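Local atomic coordinates of glycerate dehydrogenase related protein (Thermoplasma acidophilum, PDB entry 3GVX), a protein that probably reduces glyoxylate or hydroxypyruvate with NAD(P)H, as a member of the D-isomer specific 2-hydroxyacid dehydrogenase family. Residues 75-84 with 265-275; 187-197 with 212-222. One frame throughout, in Å; residues are numbered along the deposited sequence.

Interaction 1 (75-84 with 265-275); sequences CSNAGAYSIS and MDIAIQLAFEN
Asn-77 lays its carboxamide across helix 266-275, with ND2 donating to the carbonyl oxygen of Ala-268 at 2.8 Å. The bond is bent, 143° at the hydrogen, and the donor sits above the carbonyl plane; the same oxygen also accepts the helical N-H of Ala-272. With CG anti to the backbone N (chi1 -178°), the amide reaches between the methyls of Ala-268 and Ala-272, small enough to admit it. Its OD1 lies over Leu-271 CB at 3.5 Å, the two side chains crossing at about a right angle.

Further along, Ala-80 turns its CB into the second helix, 4.0 Å from Ile-267 CG2. One turn on from Ile-267, Leu-271 rests CD1 against the backbone N of Ala-80 at 3.6 Å and also touches Ile-83 CD1. Selenomethionine Met-265, bent at its last torsion, brings CE to within 4.0 Å of Ser-84 CB, while Ser-84 OG bonds to Ala-257 O.

The short helical segments cross at 126°, their axes 9.5 Å apart at closest approach. Tyr-121 and Leu-119 of the second subunit pack on the Leu-271 and Met-265 sides. Since Asn-77 ND2 also donates to Ile-56 O, one buried amide ties the loop after strand 73-75 both to the loop after strand 52-55 and to the C-terminal helix, beside an otherwise largely apolar helix-helix contact.

Interaction 2 (187-197 with 212-222); sequences TRGMVNSRLLA and DVVSKPDMIGF
Leu-196 sets its CB squarely over the ring of Phe-222, 3.5 Å from the ring centroid and 5° off the normal, a CH-pi contact. Its CD1 reaches on to Phe-222 CB at 3.4 Å, and CD2 meets the methyl CE of selenomethionine Met-219, whose chain doubles back through bends at chi2 and chi3. Phe-222 holds CG anti to its own N (chi1 -173°), which brings the ring under Leu-196. An alanine in place of this ring is likely to leave Leu-196 CB with no face to rest on and to open a gap between the two helices.

Asp-218 handles the polar side. Its OD2 accepts the backbone N-H of Ser-193 at 2.9 Å, on the anti side of the carboxylate and nearly straight at 170°, so an acid from one helix receives an N-H at the start of the other. A water links Ser-193 OG to Asp-218 O. Each helix also has its own N-cap: Asn-192 OD1 takes Leu-195 N at 2.9 Å, and Ser-215 OG, whose modelled place is less sure, takes Asp-218 N.

Val-191 and Val-214 form a single beta bridge, with Val-191 N bonded to Val-213 O at 3.0 Å and Ser-215 N to Val-191 O. Val-191 CG2 and Val-214 CG2 press together at 3.4 Å, closer than usual van der Waals contact. Gly-189, in the type II turn 187-190, gives its N-H to Asp-212 O at 2.9 Å.

Within the Rossmann-type domain, Val-191 and Val-214 both rest on Ile-179 of strand 176-179, Leu-196 packs on Ile-205 of strand 204-207, and Leu-195 faces helix 167-172 on Pro-167 and Phe-171.

Both contacts are partly buried, yet they lie on opposite sides of the chain's centre, 33 Å apart between centres, and share no helix or strand. Interaction 1 brings together segments from far apart in sequence, and interaction 2 is nested inside the loop it closes. The first joins two helices close to the second subunit, mostly through hydrocarbon and a single hydrogen bond from a side-chain amide; none of its touching residues is exposed. The second, between near neighbours in sequence at the periphery of the nucleotide-binding domain, touches no other chain of the assembly and includes three exposed residues. It relies more on backbone hydrogen bonds and a carboxylate, with apolar packing on its inner side.

Interaction 1 (75-84 with 265-275)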
loop_
_atom_site.group_PDB
_atom_site.type_symbol
_atom_site.label_atom_id
_atom_site.label_comp_id
_atom_site.label_asym_id
_atom_site.label_seq_id
_atom_site.Cartn_x
_atom_site.Cartn_y
_atom_site.Cartn_z
ATOM N N CYS B 75 29.428 7.622 -3.027
ATOM C CA CYS B 75 28.081 7.113 -2.803
ATOM C C CYS B 75 27.199 7.533 -3.968
ATOM O O CYS B 75 27.427 8.566 -4.590
ATOM C CB CYS B 75 27.492 7.679 -1.513
ATOM S SG CYS B 75 28.478 7.374 -0.071
ATOM N N SER B 76 26.192 6.723 -4.267
ATOM C CA SER B 76 25.273 7.057 -5.334
ATOM C C SER B 76 23.891 7.244 -4.714
ATOM O O SER B 76 23.723 7.109 -3.507
ATOM C CB SER B 76 25.267 5.978 -6.427
ATOM O OG SER B 76 24.816 4.744 -5.941
ATOM N N ASN B 77 22.902 7.535 -5.544
ATOM C CA ASN B 77 21.555 7.805 -5.048
ATOM C C ASN B 77 20.462 7.075 -5.841
ATOM O O ASN B 77 19.866 7.650 -6.744
ATOM C CB ASN B 77 21.358 9.320 -5.092
ATOM C CG ASN B 77 20.025 9.765 -4.562
ATOM O OD1 ASN B 77 19.563 9.294 -3.524
ATOM N ND2 ASN B 77 19.407 10.713 -5.258
ATOM N N ALA B 78 20.206 5.815 -5.483
ATOM C CA ALA B 78 19.222 4.975 -6.173
ATOM C C ALA B 78 17.943 4.637 -5.403
ATOM O O ALA B 78 17.096 3.899 -5.899
ATOM C CB ALA B 78 19.890 3.673 -6.645
ATOM N N GLY B 79 17.792 5.176 -4.206
ATOM C CA GLY B 79 16.602 4.896 -3.429
ATOM C C GLY B 79 15.256 5.202 -4.059
ATOM O O GLY B 79 14.327 4.415 -3.897
ATOM N N ALA B 80 15.149 6.322 -4.777
ATOM C CA ALA B 80 13.893 6.743 -5.406
ATOM C C ALA B 80 13.329 5.694 -6.346
ATOM O O ALA B 80 12.123 5.464 -6.413
ATOM C CB ALA B 80 14.089 8.064 -6.156
ATOM N N TYR B 81 14.220 5.024 -7.050
ATOM C CA TYR B 81 13.806 4.006 -7.986
ATOM C C TYR B 81 13.121 2.807 -7.336
ATOM O O TYR B 81 12.044 2.422 -7.761
ATOM C CB TYR B 81 14.996 3.555 -8.824
ATOM C CG TYR B 81 14.627 2.546 -9.867
ATOM C CD1 TYR B 81 14.047 2.933 -11.068
ATOM C CD2 TYR B 81 14.835 1.193 -9.642
ATOM C CE1 TYR B 81 13.688 1.990 -12.036
ATOM C CE2 TYR B 81 14.482 0.231 -10.598
ATOM C CZ TYR B 81 13.908 0.638 -11.792
ATOM O OH TYR B 81 13.590 -0.294 -12.748
ATOM N N SER B 82 13.738 2.204 -6.325
ATOM C CA SER B 82 13.110 1.069 -5.669
ATOM C C SER B 82 11.844 1.508 -4.912
ATOM O O SER B 82 10.870 0.768 -4.851
ATOM C CB SER B 82 14.098 0.324 -4.745
ATOM O OG SER B 82 15.073 1.182 -4.203
ATOM N N ILE B 83 11.862 2.712 -4.346
ATOM C CA ILE B 83 10.700 3.251 -3.642
ATOM C C ILE B 83 9.529 3.288 -4.620
ATOM O O ILE B 83 8.438 2.791 -4.345
ATOM C CB ILE B 83 10.968 4.688 -3.138
ATOM C CG1 ILE B 83 11.843 4.627 -1.887
ATOM C CG2 ILE B 83 9.649 5.443 -2.938
ATOM C CD1 ILE B 83 12.318 5.969 -1.395
ATOM N N SER B 84 9.788 3.884 -5.776
ATOM C CA SER B 84 8.802 4.013 -6.831
ATOM C C SER B 84 8.330 2.662 -7.311
ATOM O O SER B 84 7.146 2.458 -7.480
ATOM C CB SER B 84 9.387 4.797 -7.996
ATOM O OG SER B 84 8.441 4.973 -9.024
HETATM N N MSE B 265 12.873 12.223 -10.375
HETATM C CA MSE B 265 11.844 12.410 -9.397
HETATM C C MSE B 265 12.381 13.469 -8.444
HETATM O O MSE B 265 13.554 13.436 -8.067
HETATM C CB MSE B 265 11.581 11.072 -8.735
HETATM C CG MSE B 265 11.020 10.064 -9.745
HETATM SE SE MSE B 265 10.778 8.412 -9.063
HETATM C CE MSE B 265 9.549 8.760 -7.875
ATOM N N ASP B 266 11.523 14.432 -8.103
ATOM C CA ASP B 266 11.870 15.549 -7.212
ATOM C C ASP B 266 12.376 15.102 -5.881
ATOM O O ASP B 266 12.957 15.866 -5.131
ATOM C CB ASP B 266 10.655 16.417 -6.909
ATOM C CG ASP B 266 10.033 16.991 -8.138
ATOM O OD1 ASP B 266 10.725 17.045 -9.177
ATOM O OD2 ASP B 266 8.855 17.399 -8.059
ATOM N N ILE B 267 12.099 13.855 -5.581
ATOM C CA ILE B 267 12.470 13.270 -4.330
ATOM C C ILE B 267 13.925 12.779 -4.286
ATOM O O ILE B 267 14.510 12.655 -3.208
ATOM C CB ILE B 267 11.419 12.175 -4.034
ATOM C CG1 ILE B 267 10.699 12.520 -2.729
ATOM C CG2 ILE B 267 12.010 10.783 -4.168
ATOM C CD1 ILE B 267 11.597 12.999 -1.597
ATOM N N ALA B 268 14.502 12.528 -5.461
ATOM C CA ALA B 268 15.886 12.058 -5.583
ATOM C C ALA B 268 16.875 13.008 -4.924
ATOM O O ALA B 268 17.712 12.589 -4.138
ATOM C CB ALA B 268 16.246 11.859 -7.056
ATOM N N ILE B 269 16.747 14.298 -5.211
ATOM C CA ILE B 269 17.660 15.280 -4.644
ATOM C C ILE B 269 17.643 15.307 -3.120
ATOM O O ILE B 269 18.684 15.441 -2.490
ATOM C CB ILE B 269 17.409 16.699 -5.253
ATOM C CG1 ILE B 269 18.586 17.620 -4.902
ATOM C CG2 ILE B 269 16.047 17.244 -4.835
ATOM C CD1 ILE B 269 19.905 17.194 -5.563
ATOM N N GLN B 270 16.472 15.129 -2.519
ATOM C CA GLN B 270 16.384 15.119 -1.062
ATOM C C GLN B 270 17.054 13.900 -0.466
ATOM O O GLN B 270 17.743 13.995 0.539
ATOM C CB GLN B 270 14.935 15.158 -0.604
ATOM C CG GLN B 270 14.787 15.388 0.881
ATOM C CD GLN B 270 13.348 15.635 1.271
ATOM O OE1 GLN B 270 12.615 16.329 0.564
ATOM N NE2 GLN B 270 12.937 15.077 2.400
ATOM N N LEU B 271 16.827 12.748 -1.085
ATOM C CA LEU B 271 17.437 11.503 -0.619
ATOM C C LEU B 271 18.960 11.615 -0.705
ATOM O O LEU B 271 19.675 11.085 0.144
ATOM C CB LEU B 271 16.932 10.310 -1.448
ATOM C CG LEU B 271 15.437 9.973 -1.293
ATOM C CD1 LEU B 271 14.989 9.065 -2.435
ATOM C CD2 LEU B 271 15.186 9.341 0.080
ATOM N N ALA B 272 19.445 12.321 -1.727
ATOM C CA ALA B 272 20.882 12.524 -1.907
ATOM C C ALA B 272 21.458 13.272 -0.707
ATOM O O ALA B 272 22.425 12.827 -0.105
ATOM C CB ALA B 272 21.160 13.290 -3.214
ATOM N N PHE B 273 20.848 14.392 -0.332
ATOM C CA PHE B 273 21.348 15.151 0.819
ATOM C C PHE B 273 21.212 14.383 2.113
ATOM O O PHE B 273 22.063 14.465 2.995
ATOM C CB PHE B 273 20.622 16.499 0.978
ATOM C CG PHE B 273 20.904 17.483 -0.118
ATOM C CD1 PHE B 273 22.194 17.725 -0.547
ATOM C CD2 PHE B 273 19.878 18.163 -0.733
ATOM C CE1 PHE B 273 22.450 18.619 -1.573
ATOM C CE2 PHE B 273 20.135 19.055 -1.750
ATOM C CZ PHE B 273 21.423 19.278 -2.168
ATOM N N GLU B 274 20.123 13.642 2.225
ATOM C CA GLU B 274 19.881 12.853 3.410
ATOM C C GLU B 274 20.961 11.815 3.602
ATOM O O GLU B 274 21.418 11.602 4.719
ATOM C CB GLU B 274 18.496 12.209 3.356
ATOM C CG GLU B 274 17.406 13.213 3.667
ATOM C CD GLU B 274 15.995 12.630 3.647
ATOM O OE1 GLU B 274 15.753 11.629 2.947
ATOM O OE2 GLU B 274 15.113 13.186 4.329
ATOM N N ASN B 275 21.398 11.186 2.518
ATOM C CA ASN B 275 22.449 10.199 2.660
ATOM C C ASN B 275 23.723 10.852 3.153
ATOM O O ASN B 275 24.516 10.221 3.829
ATOM C CB ASN B 275 22.750 9.469 1.353
ATOM C CG ASN B 275 23.596 8.229 1.580
ATOM O OD1 ASN B 275 24.646 8.045 0.960
ATOM N ND2 ASN B 275 23.134 7.368 2.481
#

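Interaction 2 (187-197 with 212-222)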
loop_
_atom_site.group_PDB
_atom_site.type_symbol
_atom_site.label_atom_id
_atom_site.label_comp_id
_atom_site.label_asym_id
_atom_site.label_seq_id
_atom_site.Cartn_x
_atom_site.Cartn_y
_atom_site.Cartn_z
ATOM N N THR B 187 18.574 -16.949 -14.948
ATOM C CA THR B 187 17.237 -16.504 -14.628
ATOM C C THR B 187 16.382 -16.386 -15.883
ATOM O O THR B 187 15.166 -16.371 -15.793
ATOM C CB THR B 187 17.254 -15.153 -13.889
ATOM O OG1 THR B 187 17.524 -14.108 -14.826
ATOM C CG2 THR B 187 18.316 -15.151 -12.793
ATOM N N ARG B 188 17.004 -16.297 -17.054
ATOM C CA ARG B 188 16.230 -16.208 -18.293
ATOM C C ARG B 188 15.344 -17.445 -18.422
ATOM O O ARG B 188 15.829 -18.573 -18.290
ATOM C CB ARG B 188 17.161 -16.116 -19.508
ATOM C CG ARG B 188 16.495 -16.417 -20.857
ATOM C CD ARG B 188 16.645 -15.264 -21.839
ATOM N NE ARG B 188 17.969 -14.651 -21.759
ATOM C CZ ARG B 188 18.247 -13.411 -22.143
ATOM N NH1 ARG B 188 17.291 -12.643 -22.643
ATOM N NH2 ARG B 188 19.477 -12.937 -21.999
ATOM N N GLY B 189 14.052 -17.229 -18.676
ATOM C CA GLY B 189 13.100 -18.322 -18.826
ATOM C C GLY B 189 12.847 -19.083 -17.547
ATOM O O GLY B 189 12.168 -20.108 -17.535
HETATM N N MSE B 190 13.400 -18.556 -16.463
HETATM C CA MSE B 190 13.285 -19.114 -15.120
HETATM C C MSE B 190 11.867 -19.484 -14.703
HETATM O O MSE B 190 11.631 -20.560 -14.159
HETATM C CB MSE B 190 13.876 -18.116 -14.136
HETATM C CG MSE B 190 13.610 -18.370 -12.686
HETATM SE SE MSE B 190 14.546 -17.128 -11.785
HETATM C CE MSE B 190 14.917 -18.019 -10.366
ATOM N N VAL B 191 10.926 -18.582 -14.940
ATOM C CA VAL B 191 9.542 -18.851 -14.584
ATOM C C VAL B 191 8.929 -19.707 -15.684
ATOM O O VAL B 191 8.522 -19.191 -16.723
ATOM C CB VAL B 191 8.726 -17.542 -14.459
ATOM C CG1 VAL B 191 7.296 -17.857 -14.017
ATOM C CG2 VAL B 191 9.419 -16.583 -13.495
ATOM N N ASN B 192 8.882 -21.017 -15.472
ATOM C CA ASN B 192 8.321 -21.884 -16.500
ATOM C C ASN B 192 7.230 -22.850 -16.048
ATOM O O ASN B 192 6.957 -22.990 -14.858
ATOM C CB ASN B 192 9.441 -22.656 -17.215
ATOM C CG ASN B 192 10.220 -23.556 -16.288
ATOM O OD1 ASN B 192 9.736 -23.950 -15.226
ATOM N ND2 ASN B 192 11.440 -23.900 -16.691
ATOM N N SER B 193 6.598 -23.487 -17.034
ATOM C CA SER B 193 5.542 -24.463 -16.801
ATOM C C SER B 193 5.850 -25.257 -15.558
ATOM O O SER B 193 5.001 -25.441 -14.693
ATOM C CB SER B 193 5.433 -25.441 -17.980
ATOM O OG SER B 193 4.873 -24.850 -19.137
ATOM N N ARG B 194 7.086 -25.722 -15.470
ATOM C CA ARG B 194 7.483 -26.527 -14.334
ATOM C C ARG B 194 7.449 -25.789 -13.003
ATOM O O ARG B 194 7.029 -26.354 -11.996
ATOM C CB ARG B 194 8.867 -27.127 -14.543
ATOM C CG ARG B 194 9.052 -28.345 -13.681
ATOM C CD ARG B 194 10.442 -28.452 -13.096
ATOM N NE ARG B 194 10.833 -27.276 -12.315
ATOM C CZ ARG B 194 10.195 -26.814 -11.236
ATOM N NH1 ARG B 194 9.099 -27.420 -10.783
ATOM N NH2 ARG B 194 10.678 -25.759 -10.583
ATOM N N LEU B 195 7.908 -24.541 -12.988
ATOM C CA LEU B 195 7.889 -23.759 -11.752
ATOM C C LEU B 195 6.455 -23.352 -11.382
ATOM O O LEU B 195 6.055 -23.462 -10.225
ATOM C CB LEU B 195 8.778 -22.516 -11.883
ATOM C CG LEU B 195 8.676 -21.461 -10.776
ATOM C CD1 LEU B 195 9.023 -22.062 -9.411
ATOM C CD2 LEU B 195 9.582 -20.291 -11.155
ATOM N N LEU B 196 5.687 -22.915 -12.378
ATOM C CA LEU B 196 4.298 -22.495 -12.179
ATOM C C LEU B 196 3.395 -23.551 -11.558
ATOM O O LEU B 196 2.473 -23.221 -10.813
ATOM C CB LEU B 196 3.681 -22.035 -13.496
ATOM C CG LEU B 196 4.397 -20.847 -14.121
ATOM C CD1 LEU B 196 3.717 -20.481 -15.439
ATOM C CD2 LEU B 196 4.406 -19.686 -13.128
ATOM N N ALA B 197 3.661 -24.814 -11.870
ATOM C CA ALA B 197 2.871 -25.912 -11.339
ATOM C C ALA B 197 2.857 -25.896 -9.816
ATOM O O ALA B 197 2.045 -26.567 -9.201
ATOM C CB ALA B 197 3.410 -27.256 -11.858
ATOM N N ASP B 212 11.748 -11.284 -19.873
ATOM C CA ASP B 212 12.479 -12.500 -20.196
ATOM C C ASP B 212 12.844 -13.434 -19.062
ATOM O O ASP B 212 13.325 -14.536 -19.305
ATOM C CB ASP B 212 13.693 -12.155 -21.058
ATOM C CG ASP B 212 13.277 -11.684 -22.440
ATOM O OD1 ASP B 212 12.500 -12.407 -23.089
ATOM O OD2 ASP B 212 13.694 -10.592 -22.870
ATOM N N VAL B 213 12.603 -13.020 -17.823
ATOM C CA VAL B 213 12.873 -13.909 -16.708
ATOM C C VAL B 213 11.709 -14.895 -16.742
ATOM O O VAL B 213 11.713 -15.927 -16.071
ATOM C CB VAL B 213 12.910 -13.157 -15.349
ATOM C CG1 VAL B 213 13.065 -14.157 -14.202
ATOM C CG2 VAL B 213 14.062 -12.142 -15.345
ATOM N N VAL B 214 10.708 -14.565 -17.554
ATOM C CA VAL B 214 9.545 -15.421 -17.714
ATOM C C VAL B 214 9.362 -15.957 -19.134
ATOM O O VAL B 214 9.447 -15.225 -20.122
ATOM C CB VAL B 214 8.221 -14.705 -17.310
ATOM C CG1 VAL B 214 7.014 -15.594 -17.658
ATOM C CG2 VAL B 214 8.237 -14.366 -15.819
ATOM N N SER B 215 9.106 -17.257 -19.204
ATOM C CA SER B 215 8.846 -17.932 -20.458
ATOM C C SER B 215 7.484 -17.476 -20.910
ATOM O O SER B 215 6.459 -17.798 -20.303
ATOM C CB SER B 215 8.827 -19.447 -20.265
ATOM O OG SER B 215 8.116 -20.085 -21.314
ATOM N N LYS B 216 7.477 -16.722 -21.992
ATOM C CA LYS B 216 6.232 -16.227 -22.518
ATOM C C LYS B 216 5.173 -17.290 -22.832
ATOM O O LYS B 216 4.049 -17.189 -22.358
ATOM C CB LYS B 216 6.492 -15.388 -23.739
ATOM C CG LYS B 216 5.222 -14.882 -24.316
ATOM C CD LYS B 216 5.469 -13.685 -25.161
ATOM C CE LYS B 216 4.193 -13.287 -25.813
ATOM N NZ LYS B 216 4.418 -12.211 -26.802
ATOM N N PRO B 217 5.504 -18.316 -23.638
ATOM C CA PRO B 217 4.480 -19.329 -23.932
ATOM C C PRO B 217 4.026 -20.109 -22.697
ATOM O O PRO B 217 2.865 -20.501 -22.597
ATOM C CB PRO B 217 5.160 -20.235 -24.963
ATOM C CG PRO B 217 6.202 -19.326 -25.592
ATOM C CD PRO B 217 6.736 -18.581 -24.400
ATOM N N ASP B 218 4.939 -20.334 -21.756
ATOM C CA ASP B 218 4.597 -21.070 -20.543
ATOM C C ASP B 218 3.606 -20.312 -19.653
ATOM O O ASP B 218 2.676 -20.900 -19.105
ATOM C CB ASP B 218 5.868 -21.417 -19.756
ATOM C CG ASP B 218 6.725 -22.459 -20.460
ATOM O OD1 ASP B 218 6.695 -22.499 -21.705
ATOM O OD2 ASP B 218 7.439 -23.219 -19.770
HETATM N N MSE B 219 3.809 -19.005 -19.524
HETATM C CA MSE B 219 2.928 -18.177 -18.707
HETATM C C MSE B 219 1.563 -18.048 -19.356
HETATM O O MSE B 219 0.538 -18.229 -18.706
HETATM C CB MSE B 219 3.558 -16.794 -18.491
HETATM C CG MSE B 219 2.688 -15.790 -17.740
HETATM SE SE MSE B 219 1.939 -16.436 -16.243
HETATM C CE MSE B 219 3.306 -16.753 -15.160
ATOM N N ILE B 220 1.555 -17.748 -20.646
ATOM C CA ILE B 220 0.301 -17.611 -21.366
ATOM C C ILE B 220 -0.468 -18.919 -21.397
ATOM O O ILE B 220 -1.699 -18.929 -21.433
ATOM C CB ILE B 220 0.538 -17.137 -22.810
ATOM C CG1 ILE B 220 1.012 -15.684 -22.776
ATOM C CG2 ILE B 220 -0.703 -17.370 -23.654
ATOM C CD1 ILE B 220 0.677 -14.868 -23.981
ATOM N N GLY B 221 0.264 -20.023 -21.365
ATOM C CA GLY B 221 -0.373 -21.321 -21.383
ATOM C C GLY B 221 -0.918 -21.665 -20.024
ATOM O O GLY B 221 -1.999 -22.229 -19.894
ATOM N N PHE B 222 -0.160 -21.291 -19.005
ATOM C CA PHE B 222 -0.549 -21.548 -17.630
ATOM C C PHE B 222 -1.762 -20.725 -17.188
ATOM O O PHE B 222 -2.524 -21.157 -16.337
ATOM C CB PHE B 222 0.639 -21.290 -16.704
ATOM C CG PHE B 222 0.397 -21.689 -15.286
ATOM C CD1 PHE B 222 0.407 -23.021 -14.911
ATOM C CD2 PHE B 222 0.150 -20.730 -14.322
ATOM C CE1 PHE B 222 0.170 -23.388 -13.591
ATOM C CE2 PHE B 222 -0.090 -21.089 -13.003
ATOM C CZ PHE B 222 -0.080 -22.422 -12.638
HETATM O O HOH W 1 2.542 -23.425 -19.244
#